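Probable arabinosyltransferase C (Mycobacterium tuberculosis, PDB 3PTY) polymerises arabinose into the arabinan of the mycobacterial cell wall, its C-terminal domain, the part in this crystal, serving as a lectin-like carbohydrate-binding module. Local coordinates at residues Q24-D36 against L268-G280. Numbering follows the deposited sequence.
Sequences QALAGKTCGLAED and LVGLAFPCQRPFG. With AFO (octyl alpha-D-arabinofuranoside), chain B.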
# COMPACT_ATOMS: atom_id res chain seq x y z
N GLN A 24 5.58 10.88 18.58
CA GLN A 24 6.68 11.44 19.38
C GLN A 24 7.75 10.38 19.61
O GLN A 24 8.95 10.66 19.51
CB GLN A 24 6.16 11.99 20.71
CG GLN A 24 5.14 13.11 20.58
CD GLN A 24 5.60 14.21 19.64
OE1 GLN A 24 6.73 14.69 19.73
NE2 GLN A 24 4.72 14.62 18.73
N ALA A 25 7.31 9.16 19.93
CA ALA A 25 8.24 8.05 20.07
C ALA A 25 9.03 7.84 18.77
O ALA A 25 10.25 7.70 18.78
CB ALA A 25 7.48 6.78 20.44
N LEU A 26 8.32 7.85 17.64
CA LEU A 26 8.93 7.67 16.33
C LEU A 26 10.03 8.70 16.08
O LEU A 26 11.15 8.35 15.72
CB LEU A 26 7.85 7.82 15.25
CG LEU A 26 7.91 7.03 13.94
CD1 LEU A 26 7.23 7.83 12.83
CD2 LEU A 26 9.33 6.66 13.56
N ALA A 27 9.71 9.97 16.29
CA ALA A 27 10.64 11.05 15.99
C ALA A 27 11.82 11.11 16.96
O ALA A 27 12.87 11.66 16.64
CB ALA A 27 9.91 12.39 15.95
N GLY A 28 11.63 10.55 18.15
CA GLY A 28 12.67 10.54 19.17
C GLY A 28 13.79 9.54 18.88
O GLY A 28 14.85 9.60 19.49
N LYS A 29 13.53 8.63 17.95
CA LYS A 29 14.53 7.64 17.55
C LYS A 29 15.33 8.16 16.36
O LYS A 29 14.76 8.67 15.39
CB LYS A 29 13.86 6.31 17.21
CG LYS A 29 13.14 5.66 18.38
CD LYS A 29 12.07 4.68 17.92
CE LYS A 29 11.32 4.07 19.10
NZ LYS A 29 12.23 3.26 19.98
N THR A 30 16.65 8.02 16.42
CA THR A 30 17.52 8.50 15.36
C THR A 30 17.07 7.98 14.00
O THR A 30 16.93 8.74 13.04
CB THR A 30 18.98 8.08 15.59
OG1 THR A 30 19.38 8.45 16.91
CG2 THR A 30 19.89 8.75 14.57
N CYS A 31 16.84 6.68 13.91
CA CYS A 31 16.45 6.09 12.64
C CYS A 31 15.00 5.61 12.65
O CYS A 31 14.63 4.67 11.94
CB CYS A 31 17.45 5.00 12.23
SG CYS A 31 19.08 5.72 11.76
N GLY A 32 14.18 6.29 13.44
CA GLY A 32 12.75 6.06 13.45
C GLY A 32 12.39 4.61 13.70
O GLY A 32 12.90 3.97 14.62
N LEU A 33 11.50 4.09 12.87
CA LEU A 33 10.98 2.74 13.04
C LEU A 33 12.03 1.65 12.76
O LEU A 33 11.87 0.51 13.16
CB LEU A 33 9.76 2.55 12.14
CG LEU A 33 8.89 1.30 12.32
CD1 LEU A 33 8.39 1.20 13.76
CD2 LEU A 33 7.74 1.36 11.34
N ALA A 34 13.10 2.01 12.06
CA ALA A 34 14.13 1.03 11.68
C ALA A 34 14.81 0.42 12.91
O ALA A 34 15.41 -0.65 12.83
CB ALA A 34 15.17 1.66 10.74
N GLU A 35 14.75 1.12 14.04
CA GLU A 35 15.36 0.61 15.26
C GLU A 35 14.41 -0.34 16.01
O GLU A 35 14.84 -1.07 16.89
CB GLU A 35 15.76 1.77 16.18
CG GLU A 35 16.78 2.72 15.55
CD GLU A 35 17.07 3.94 16.41
OE1 GLU A 35 17.70 4.89 15.88
OE2 GLU A 35 16.67 3.97 17.59
N ASP A 36 13.13 -0.31 15.65
CA ASP A 36 12.13 -1.10 16.38
C ASP A 36 11.66 -2.35 15.62
O ASP A 36 11.12 -3.27 16.23
CB ASP A 36 10.92 -0.24 16.75
CG ASP A 36 11.24 0.75 17.87
OD1 ASP A 36 12.39 1.22 17.95
OD2 ASP A 36 10.33 1.06 18.67
N LEU A 268 4.96 8.23 1.89
CA LEU A 268 4.31 8.19 3.20
C LEU A 268 5.00 7.25 4.17
O LEU A 268 5.25 7.59 5.33
CB LEU A 268 2.85 7.73 3.05
CG LEU A 268 1.75 8.78 3.10
CD1 LEU A 268 0.38 8.10 3.02
CD2 LEU A 268 1.88 9.59 4.35
N VAL A 269 5.30 6.05 3.68
CA VAL A 269 5.97 5.05 4.49
C VAL A 269 7.40 5.47 4.84
O VAL A 269 7.88 5.21 5.94
CB VAL A 269 5.99 3.68 3.78
CG1 VAL A 269 6.86 2.68 4.56
CG2 VAL A 269 4.57 3.17 3.62
N GLY A 270 8.08 6.12 3.90
CA GLY A 270 9.44 6.57 4.14
C GLY A 270 9.60 7.56 5.29
O GLY A 270 10.70 7.72 5.83
N LEU A 271 8.52 8.25 5.66
CA LEU A 271 8.58 9.23 6.73
C LEU A 271 9.06 8.57 8.03
O LEU A 271 9.77 9.17 8.83
CB LEU A 271 7.21 9.87 6.96
CG LEU A 271 6.63 10.71 5.81
CD1 LEU A 271 5.23 11.21 6.18
CD2 LEU A 271 7.54 11.88 5.50
N ALA A 272 8.66 7.32 8.21
CA ALA A 272 8.99 6.55 9.40
C ALA A 272 10.37 5.90 9.33
O ALA A 272 10.85 5.34 10.33
CB ALA A 272 7.92 5.49 9.65
N PHE A 273 11.01 5.95 8.16
CA PHE A 273 12.31 5.31 7.95
C PHE A 273 13.30 6.34 7.42
O PHE A 273 13.79 6.21 6.29
CB PHE A 273 12.18 4.14 6.97
CG PHE A 273 11.37 2.98 7.51
CD1 PHE A 273 10.01 2.89 7.26
CD2 PHE A 273 11.98 2.00 8.27
CE1 PHE A 273 9.27 1.82 7.76
CE2 PHE A 273 11.25 0.95 8.79
CZ PHE A 273 9.89 0.85 8.52
N PRO A 274 13.61 7.35 8.23
CA PRO A 274 14.40 8.50 7.78
C PRO A 274 15.83 8.14 7.37
O PRO A 274 16.42 8.87 6.58
CB PRO A 274 14.43 9.41 9.01
CG PRO A 274 14.27 8.45 10.16
CD PRO A 274 13.23 7.50 9.65
N CYS A 275 16.37 7.03 7.88
CA CYS A 275 17.76 6.67 7.58
C CYS A 275 17.91 5.75 6.37
O CYS A 275 19.02 5.48 5.93
CB CYS A 275 18.44 6.03 8.80
SG CYS A 275 18.55 7.07 10.29
N GLN A 276 16.79 5.25 5.85
CA GLN A 276 16.86 4.39 4.66
C GLN A 276 16.95 5.22 3.39
O GLN A 276 16.30 6.25 3.27
CB GLN A 276 15.65 3.46 4.58
CG GLN A 276 15.86 2.15 5.32
CD GLN A 276 16.14 2.38 6.79
OE1 GLN A 276 15.29 2.90 7.51
NE2 GLN A 276 17.33 2.01 7.23
N ARG A 277 17.74 4.76 2.44
CA ARG A 277 17.92 5.44 1.16
C ARG A 277 16.78 5.10 0.21
O ARG A 277 16.65 3.95 -0.22
CB ARG A 277 19.26 5.02 0.54
CG ARG A 277 19.57 5.60 -0.85
CD ARG A 277 20.88 4.98 -1.37
NE ARG A 277 21.21 5.36 -2.73
CZ ARG A 277 21.96 6.42 -3.05
NH1 ARG A 277 22.44 7.21 -2.09
NH2 ARG A 277 22.23 6.69 -4.32
N PRO A 278 15.95 6.09 -0.13
CA PRO A 278 14.80 5.80 -1.00
C PRO A 278 15.26 5.61 -2.43
O PRO A 278 16.04 6.40 -2.94
CB PRO A 278 13.94 7.08 -0.89
CG PRO A 278 14.54 7.88 0.23
CD PRO A 278 15.99 7.50 0.28
N PHE A 279 14.78 4.55 -3.07
CA PHE A 279 15.11 4.30 -4.46
C PHE A 279 14.43 5.36 -5.32
O PHE A 279 13.23 5.61 -5.17
CB PHE A 279 14.66 2.90 -4.89
CG PHE A 279 14.93 2.61 -6.33
CD1 PHE A 279 16.21 2.30 -6.76
CD2 PHE A 279 13.91 2.67 -7.27
CE1 PHE A 279 16.47 2.04 -8.10
CE2 PHE A 279 14.16 2.41 -8.60
CZ PHE A 279 15.45 2.10 -9.02
N GLY A 280 15.20 5.98 -6.21
CA GLY A 280 14.70 7.02 -7.09
C GLY A 280 15.75 7.38 -8.14
O GLY A 280 16.78 6.70 -8.24
C1 AFO B . 11.07 11.07 1.42
O1 AFO B . 10.87 12.48 1.30
C2 AFO B . 10.33 10.64 2.69
O2 AFO B . 9.54 9.46 2.47
C3 AFO B . 11.40 10.40 3.73
O3 AFO B . 11.16 11.29 4.82
C4 AFO B . 12.71 10.78 3.06
O4 AFO B . 12.45 10.80 1.65
C5 AFO B . 13.86 9.82 3.40
O5 AFO B . 15.11 10.48 3.14
C1' AFO B . 11.57 13.07 0.21
C2' AFO B . 11.50 14.58 0.38
C3' AFO B . 11.73 15.34 -0.93
C4' AFO B . 11.89 16.82 -0.63
C5' AFO B . 11.24 17.20 0.70
C6' AFO B . 9.71 17.28 0.61
C7' AFO B . 9.10 17.43 2.00
C8' AFO B . 7.60 17.60 1.92
O HOH W 1 15.33 4.81 9.25
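A disulfide, Cys31 to Cys275, ties the turn after helix 18-28 to the loop between helix 267-270 and strand 277-278 in the carbohydrate-binding C-terminal domain of EmbC. The two SG atoms lie 2.1 Å apart with a C-S-S-C torsion of -83°, close to the relaxed right angle. A water also bridges the two loops, giving its hydrogens to Cys31 O and Gln276 OE1 and accepting from Cys275 N; Gln276 NE2 donates to Gln254 OE1 and Gly258 O. Leu33 N donates the only direct hydrogen bond between the segments, to Ala272 O at 2.9 Å, nearly along the carbonyl axis. Gly32, at positive phi, lies with CA 3.7 Å from Ala272 O and N 3.9 Å from Pro274 CG. Phe273 supplies the apolar floor: Leu33 CB sits 3.9 Å above one face of its ring, offset toward the rim. Chi1 of -169° turns Leu33 from its own nitrogen, and chi2 of 56° brings CD2 3.6 Å from Phe273 CZ. Beside 268-280, Trp267 O and, from the second subunit, Asn22 ND2 hydrogen-bond octyl alpha-D-arabinofuranoside; van der Waals contacts join Gly270 CA to its O2 (3.3 Å) and Pro278 CG to its C5 (3.8 Å).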